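Local atomic coordinates of uricase (Bacillus fastidiosus, PDB entry 4R8X), a protein that catalyses the oxidation of urate by molecular oxygen to 5-hydroxyisourate, the first step of urate degradation toward allantoin. Residues L262-F267 with S302-D307. Residues are numbered along the deposited sequence; the frame is centred on the assembly and turned at random.
Sequences LTEVNF and SVHQED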
loop_
_atom_site.group_PDB
_atom_site.type_symbol
_atom_site.label_atom_id
_atom_site.label_comp_id
_atom_site.label_asym_id
_atom_site.label_seq_id
_atom_site.Cartn_x
_atom_site.Cartn_y
_atom_site.Cartn_z
ATOM N N LEU D 262 12.515 -0.135 -33.901
ATOM C CA LEU D 262 12.895 0.389 -32.584
ATOM C C LEU D 262 14.385 0.729 -32.549
ATOM O O LEU D 262 15.200 -0.011 -33.094
ATOM C CB LEU D 262 12.586 -0.629 -31.479
ATOM C CG LEU D 262 11.138 -1.076 -31.312
ATOM C CD1 LEU D 262 11.012 -2.022 -30.122
ATOM C CD2 LEU D 262 10.232 0.140 -31.150
ATOM N N THR D 263 14.741 1.846 -31.913
ATOM C CA THR D 263 16.146 2.224 -31.790
ATOM C C THR D 263 16.775 1.687 -30.518
ATOM O O THR D 263 17.978 1.440 -30.472
ATOM C CB THR D 263 16.343 3.744 -31.787
ATOM O OG1 THR D 263 15.589 4.322 -30.714
ATOM C CG2 THR D 263 15.913 4.343 -33.108
ATOM N N GLU D 264 15.960 1.510 -29.481
ATOM C CA GLU D 264 16.478 1.030 -28.213
ATOM C C GLU D 264 15.402 0.396 -27.356
ATOM O O GLU D 264 14.213 0.699 -27.483
ATOM C CB GLU D 264 17.158 2.161 -27.429
ATOM C CG GLU D 264 16.194 3.127 -26.751
ATOM C CD GLU D 264 16.829 3.907 -25.602
ATOM O OE1 GLU D 264 16.365 3.766 -24.448
ATOM O OE2 GLU D 264 17.783 4.672 -25.848
ATOM N N VAL D 265 15.848 -0.490 -26.476
ATOM C CA VAL D 265 15.009 -1.073 -25.439
ATOM C C VAL D 265 15.698 -0.831 -24.105
ATOM O O VAL D 265 16.894 -1.047 -23.972
ATOM C CB VAL D 265 14.834 -2.586 -25.660
ATOM C CG1 VAL D 265 13.995 -3.183 -24.546
ATOM C CG2 VAL D 265 14.179 -2.847 -27.012
ATOM N N ASN D 266 14.943 -0.393 -23.103
ATOM C CA ASN D 266 15.535 -0.108 -21.803
ATOM C C ASN D 266 14.877 -0.944 -20.712
ATOM O O ASN D 266 13.724 -1.374 -20.850
ATOM C CB ASN D 266 15.482 1.388 -21.472
ATOM C CG ASN D 266 14.117 1.987 -21.714
ATOM O OD1 ASN D 266 13.178 1.724 -20.968
ATOM N ND2 ASN D 266 13.998 2.803 -22.760
ATOM N N PHE D 267 15.624 -1.202 -19.645
ATOM C CA PHE D 267 15.171 -2.086 -18.581
ATOM C C PHE D 267 15.395 -1.466 -17.223
ATOM O O PHE D 267 16.417 -0.809 -16.990
ATOM C CB PHE D 267 15.955 -3.395 -18.610
ATOM C CG PHE D 267 15.704 -4.225 -19.821
ATOM C CD1 PHE D 267 16.453 -4.051 -20.975
ATOM C CD2 PHE D 267 14.720 -5.197 -19.810
ATOM C CE1 PHE D 267 16.210 -4.824 -22.096
ATOM C CE2 PHE D 267 14.475 -5.976 -20.922
ATOM C CZ PHE D 267 15.226 -5.798 -22.069
ATOM N N SER D 302 20.222 -0.216 -21.141
ATOM C CA SER D 302 19.621 -0.069 -22.460
ATOM C C SER D 302 20.398 -0.850 -23.517
ATOM O O SER D 302 21.630 -0.915 -23.482
ATOM C CB SER D 302 19.490 1.405 -22.857
ATOM O OG SER D 302 20.754 2.037 -22.948
ATOM N N VAL D 303 19.649 -1.444 -24.442
ATOM C CA VAL D 303 20.175 -2.230 -25.548
ATOM C C VAL D 303 19.771 -1.516 -26.843
ATOM O O VAL D 303 18.654 -1.005 -26.953
ATOM C CB VAL D 303 19.609 -3.662 -25.521
ATOM C CG1 VAL D 303 20.335 -4.554 -26.514
ATOM C CG2 VAL D 303 19.725 -4.248 -24.122
ATOM N N HIS D 304 20.687 -1.456 -27.807
ATOM C CA HIS D 304 20.497 -0.631 -28.995
ATOM C C HIS D 304 20.711 -1.468 -30.247
ATOM O O HIS D 304 21.331 -2.525 -30.177
ATOM C CB HIS D 304 21.469 0.549 -28.939
ATOM C CG HIS D 304 21.340 1.355 -27.684
ATOM N ND1 HIS D 304 20.704 2.577 -27.650
ATOM C CD2 HIS D 304 21.726 1.095 -26.411
ATOM C CE1 HIS D 304 20.721 3.044 -26.413
ATOM N NE2 HIS D 304 21.334 2.163 -25.642
ATOM N N GLN D 305 20.189 -1.020 -31.385
ATOM C CA GLN D 305 20.347 -1.783 -32.624
ATOM C C GLN D 305 21.811 -2.112 -32.945
ATOM O O GLN D 305 22.109 -3.173 -33.484
ATOM C CB GLN D 305 19.692 -1.069 -33.811
ATOM C CG GLN D 305 18.162 -1.073 -33.782
ATOM C CD GLN D 305 17.551 -2.455 -33.989
ATOM O OE1 GLN D 305 18.254 -3.434 -34.212
ATOM N NE2 GLN D 305 16.226 -2.532 -33.914
ATOM N N GLU D 306 22.719 -1.218 -32.567
ATOM C CA GLU D 306 24.145 -1.451 -32.773
ATOM C C GLU D 306 24.635 -2.679 -31.999
ATOM O O GLU D 306 25.553 -3.369 -32.445
ATOM C CB GLU D 306 24.960 -0.208 -32.399
ATOM C CG GLU D 306 24.760 0.987 -33.334
ATOM C CD GLU D 306 23.460 1.752 -33.101
ATOM O OE1 GLU D 306 22.753 1.485 -32.104
ATOM O OE2 GLU D 306 23.149 2.635 -33.931
ATOM N N ASP D 307 24.018 -2.955 -30.850
ATOM C CA ASP D 307 24.347 -4.158 -30.085
ATOM C C ASP D 307 23.958 -5.405 -30.859
ATOM O O ASP D 307 24.724 -6.360 -30.946
ATOM C CB ASP D 307 23.654 -4.157 -28.720
ATOM C CG ASP D 307 24.159 -3.055 -27.811
ATOM O OD1 ASP D 307 25.392 -2.859 -27.741
ATOM O OD2 ASP D 307 23.323 -2.386 -27.170
HETATM O O HOH W 1 19.534 2.003 -32.316
#
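The side-chain amide of Gln305 reaches back from the first turn of helix 305-312 to Leu262, its NE2 donating a bond of 2.8 Å to Leu262 O. The acceptor lies almost in the amide plane, and the N-H points nearly straight at it (161°); Gln305 CG also rests 3.2 Å from Leu262 O, and the bend at chi2 (-68°) turns CD back toward that carbonyl. NE2 has a second acceptor, Leu256 O of helix 244-258, and an alanine here would probably leave both carbonyls without this donor and the corner at Thr263 less firmly tied to the helix start. Thr263 O accepts a weak bond from Gln305 N. Beyond the corner, Val265 and Val303 form an antiparallel hydrogen-bonded pair, with Val303 N 2.8 Å from Val265 O. Glu264 and His304 run side by side, carboxylate and ring planes 79° apart, with Glu264 OE2 3.4 Å from His304 CE1. Asn266 ND2 donates to the anti lone pair of Glu264 OE1. His304 occupies the N-cap position, its N-H bonded to Asp307 OD2 as in half a capping box. Ser302 bonds a second subunit, and helix 244-258 backs Val265 and Val303, as in the antiparallel sheets of the uricase tunnelling (T-) fold.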